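Local coordinates for protein deoxyribodipyrimidine photo-lyase (Oryza sativa Japonica Group, PDB 3UMV) that repairs ultraviolet-damaged DNA, using light and a bound FAD to split cyclobutane pyrimidine dimers back into separate pyrimidines, at residues H169-V174 against R324-N329. Numbering follows the deposited sequence.
Sequences HNVVPV and RELADN. With FAD (flavin-adenine dinucleotide), chain I.
The guanidinium of Arg324 and the amide of Asn170 lie with their planes only 17° apart, Asn170 OD1 coming obliquely to NH1 at 3.4 Å; near the guanidinium's plane, at its edge, sit CG2 of Val171 and O2B of the FAD ribose. The His169 ring, its ND1 hydrogen-bonded to Asp47 OD2, is turned steeply to that guanidinium, with a water in plane at its own edge; this water also joins Arg324 NH1 to Asn170 OD1. NH1 makes a weak bond to His169 O as well. Glu325 reaches past Asn170 with its chain extended beyond CG, and its carboxylate takes two consecutive backbone amides: Val171 N reaches OE2 at 2.7 Å from above the carboxylate plane, and Val172 N comes to OE1 at 3.3 Å on the syn side, somewhat out of the plane. OE2 keeps its anti lone pair for Arg324 NH2, a salt bridge of 2.8 Å; NE donates to Leu320 O, and the two bonds hold the guanidinium between them. In the photolyase fold this joins the loop leaving strand 162-166 of the alpha/beta domain to helix 310-333, whose Arg324 lines the FAD pocket beside the adenine and ribose. Shortened to an alanine, Glu325 would be likely to leave the amides of Val171 and Val172 without an acceptor and Arg324 NH2 without its carboxylate. One turn on, Asn170 ND2 donates nearly straight to Asp328 OD1 (3.0 Å, 164°) in its own amide plane, on the anti side of a carboxylate turned 80° to it and somewhat out of that carboxylate's plane. Asp167 takes a second bond from ND2, while Arg46 forms a salt bridge with the same Asp328 oxygen.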
loop_
_atom_site.group_PDB
_atom_site.type_symbol
_atom_site.label_atom_id
_atom_site.label_comp_id
_atom_site.label_asym_id
_atom_site.label_seq_id
_atom_site.Cartn_x
_atom_site.Cartn_y
_atom_site.Cartn_z
ATOM N N HIS A 169 -3.589 -7.829 -5.680
ATOM C CA HIS A 169 -3.592 -6.389 -5.397
ATOM C C HIS A 169 -3.731 -5.531 -6.657
ATOM O O HIS A 169 -4.312 -4.446 -6.626
ATOM C CB HIS A 169 -2.307 -5.995 -4.670
ATOM C CG HIS A 169 -2.483 -4.863 -3.707
ATOM N ND1 HIS A 169 -3.055 -5.026 -2.460
ATOM C CD2 HIS A 169 -2.143 -3.558 -3.798
ATOM C CE1 HIS A 169 -3.065 -3.864 -1.828
ATOM N NE2 HIS A 169 -2.513 -2.958 -2.618
ATOM N N ASN A 170 -3.189 -6.006 -7.767
ATOM C CA ASN A 170 -3.182 -5.220 -8.984
ATOM C C ASN A 170 -4.275 -5.708 -9.942
ATOM O O ASN A 170 -4.588 -6.893 -9.959
ATOM C CB ASN A 170 -1.822 -5.327 -9.668
ATOM C CG ASN A 170 -0.710 -4.691 -8.854
ATOM O OD1 ASN A 170 -0.781 -3.507 -8.518
ATOM N ND2 ASN A 170 0.303 -5.484 -8.490
ATOM N N VAL A 171 -4.843 -4.793 -10.728
ATOM C CA VAL A 171 -5.812 -5.166 -11.756
ATOM C C VAL A 171 -5.131 -6.030 -12.797
ATOM O O VAL A 171 -5.635 -7.094 -13.162
ATOM C CB VAL A 171 -6.439 -3.929 -12.464
ATOM C CG1 VAL A 171 -7.449 -4.376 -13.506
ATOM C CG2 VAL A 171 -7.107 -3.017 -11.438
ATOM N N VAL A 172 -3.992 -5.558 -13.295
ATOM C CA VAL A 172 -3.213 -6.339 -14.239
ATOM C C VAL A 172 -2.052 -6.946 -13.457
ATOM O O VAL A 172 -1.297 -6.223 -12.802
ATOM C CB VAL A 172 -2.674 -5.459 -15.394
ATOM C CG1 VAL A 172 -1.911 -6.308 -16.410
ATOM C CG2 VAL A 172 -3.818 -4.709 -16.102
ATOM N N PRO A 173 -1.903 -8.275 -13.500
ATOM C CA PRO A 173 -0.831 -8.919 -12.728
ATOM C C PRO A 173 0.519 -8.271 -12.978
ATOM O O PRO A 173 0.846 -7.960 -14.130
ATOM C CB PRO A 173 -0.849 -10.352 -13.259
ATOM C CG PRO A 173 -2.265 -10.564 -13.687
ATOM C CD PRO A 173 -2.762 -9.250 -14.197
ATOM N N VAL A 174 1.285 -8.052 -11.908
ATOM C CA VAL A 174 2.550 -7.323 -12.005
ATOM C C VAL A 174 3.536 -7.927 -13.028
ATOM O O VAL A 174 4.224 -7.189 -13.743
ATOM C CB VAL A 174 3.230 -7.203 -10.623
ATOM C CG1 VAL A 174 3.605 -8.605 -10.079
ATOM C CG2 VAL A 174 4.461 -6.310 -10.725
ATOM N N ARG A 324 -0.637 3.786 -9.374
ATOM C CA ARG A 324 -0.437 2.874 -8.255
ATOM C C ARG A 324 0.270 1.616 -8.753
ATOM O O ARG A 324 1.248 1.164 -8.155
ATOM C CB ARG A 324 -1.757 2.500 -7.584
ATOM C CG ARG A 324 -1.577 1.486 -6.446
ATOM C CD ARG A 324 -2.915 1.097 -5.854
ATOM N NE ARG A 324 -3.813 0.717 -6.936
ATOM C CZ ARG A 324 -3.840 -0.468 -7.532
ATOM N NH1 ARG A 324 -3.046 -1.466 -7.129
ATOM N NH2 ARG A 324 -4.691 -0.665 -8.537
ATOM N N GLU A 325 -0.217 1.063 -9.857
ATOM C CA GLU A 325 0.386 -0.156 -10.381
ATOM C C GLU A 325 1.784 0.050 -10.956
ATOM O O GLU A 325 2.600 -0.877 -10.959
ATOM C CB GLU A 325 -0.592 -0.898 -11.312
ATOM C CG GLU A 325 -1.776 -1.406 -10.499
ATOM C CD GLU A 325 -2.820 -2.213 -11.258
ATOM O OE1 GLU A 325 -2.519 -2.809 -12.319
ATOM O OE2 GLU A 325 -3.954 -2.271 -10.734
ATOM N N LEU A 326 2.063 1.270 -11.415
ATOM C CA LEU A 326 3.405 1.635 -11.846
ATOM C C LEU A 326 4.377 1.563 -10.668
ATOM O O LEU A 326 5.539 1.204 -10.849
ATOM C CB LEU A 326 3.416 3.035 -12.469
ATOM C CG LEU A 326 4.817 3.592 -12.779
ATOM C CD1 LEU A 326 5.558 2.784 -13.839
ATOM C CD2 LEU A 326 4.685 5.035 -13.189
ATOM N N ALA A 327 3.905 1.888 -9.464
ATOM C CA ALA A 327 4.766 1.773 -8.293
ATOM C C ALA A 327 5.105 0.320 -7.986
ATOM O O ALA A 327 6.242 0.040 -7.605
ATOM C CB ALA A 327 4.158 2.464 -7.058
ATOM N N ASP A 328 4.128 -0.592 -8.110
ATOM C CA ASP A 328 4.425 -2.030 -7.960
ATOM C C ASP A 328 5.430 -2.485 -9.027
ATOM O O ASP A 328 6.378 -3.227 -8.749
ATOM C CB ASP A 328 3.161 -2.901 -7.991
ATOM C CG ASP A 328 2.678 -3.295 -6.590
ATOM O OD1 ASP A 328 2.128 -4.418 -6.406
ATOM O OD2 ASP A 328 2.864 -2.475 -5.662
ATOM N N ASN A 329 5.210 -2.035 -10.261
ATOM C CA ASN A 329 6.117 -2.344 -11.356
ATOM C C ASN A 329 7.545 -1.984 -10.966
ATOM O O ASN A 329 8.460 -2.796 -11.098
ATOM C CB ASN A 329 5.693 -1.589 -12.609
ATOM C CG ASN A 329 6.732 -1.655 -13.712
ATOM O OD1 ASN A 329 7.529 -0.738 -13.869
ATOM N ND2 ASN A 329 6.745 -2.749 -14.456
HETATM P PA FAD I . -6.601 9.980 -4.459
HETATM O O1A FAD I . -6.207 11.221 -5.201
HETATM O O2A FAD I . -8.072 9.862 -4.175
HETATM O O5B FAD I . -6.067 8.717 -5.284
HETATM C C5B FAD I . -6.755 7.485 -5.296
HETATM C C4B FAD I . -5.751 6.328 -5.304
HETATM O O4B FAD I . -4.876 6.391 -6.420
HETATM C C3B FAD I . -4.833 6.368 -4.098
HETATM O O3B FAD I . -5.433 5.777 -2.970
HETATM C C2B FAD I . -3.670 5.558 -4.590
HETATM O O2B FAD I . -4.009 4.184 -4.575
HETATM C C1B FAD I . -3.583 5.980 -6.034
HETATM N N9A FAD I . -2.620 7.081 -6.205
HETATM C C8A FAD I . -2.874 8.426 -6.207
HETATM N N7A FAD I . -1.699 9.067 -6.407
HETATM C C5A FAD I . -0.701 8.144 -6.515
HETATM C C6A FAD I . 0.681 8.215 -6.725
HETATM N N6A FAD I . 1.302 9.369 -6.968
HETATM N N1A FAD I . 1.424 7.057 -6.794
HETATM C C2A FAD I . 0.805 5.835 -6.666
HETATM N N3A FAD I . -0.554 5.766 -6.455
HETATM C C4A FAD I . -1.288 6.900 -6.395
HETATM N N1 FAD I . 0.832 6.718 -1.581
HETATM C C2 FAD I . 0.582 5.684 -0.727
HETATM O O2 FAD I . -0.369 4.946 -0.986
HETATM N N3 FAD I . 1.393 5.469 0.374
HETATM C C4 FAD I . 2.460 6.310 0.636
HETATM O O4 FAD I . 3.179 6.119 1.622
HETATM C C4X FAD I . 2.713 7.353 -0.247
HETATM N N5 FAD I . 3.749 8.232 -0.036
HETATM C C5X FAD I . 3.998 9.251 -0.935
HETATM C C6 FAD I . 5.076 10.121 -0.729
HETATM C C7 FAD I . 5.327 11.157 -1.634
HETATM C C7M FAD I . 6.501 12.070 -1.396
HETATM C C8 FAD I . 4.485 11.318 -2.739
HETATM C C8M FAD I . 4.700 12.412 -3.742
HETATM C C9 FAD I . 3.416 10.459 -2.924
HETATM C C9A FAD I . 3.174 9.431 -2.032
HETATM N N10 FAD I . 2.103 8.582 -2.225
HETATM C C10 FAD I . 1.894 7.553 -1.339
HETATM C "C1'" FAD I . 1.160 8.733 -3.410
HETATM C "C2'" FAD I . -0.075 9.647 -3.133
HETATM O "O2'" FAD I . 0.246 10.903 -2.524
HETATM C "C3'" FAD I . -1.167 8.979 -2.277
HETATM O "O3'" FAD I . -1.474 7.722 -2.819
HETATM C "C4'" FAD I . -2.459 9.797 -2.197
HETATM O "O4'" FAD I . -2.184 11.072 -1.647
HETATM C "C5'" FAD I . -3.460 9.022 -1.341
HETATM O "O5'" FAD I . -4.600 9.752 -0.956
HETATM P P FAD I . -6.021 9.381 -1.602
HETATM O O1P FAD I . -6.295 7.895 -1.485
HETATM O O2P FAD I . -7.092 10.224 -0.959
HETATM O O3P FAD I . -5.706 9.887 -3.101
HETATM O O HOH W 1 -0.596 -2.024 -5.919
HETATM O O HOH W 2 -0.043 -3.833 -13.015
HETATM O O HOH W 3 4.578 -4.393 -13.903
#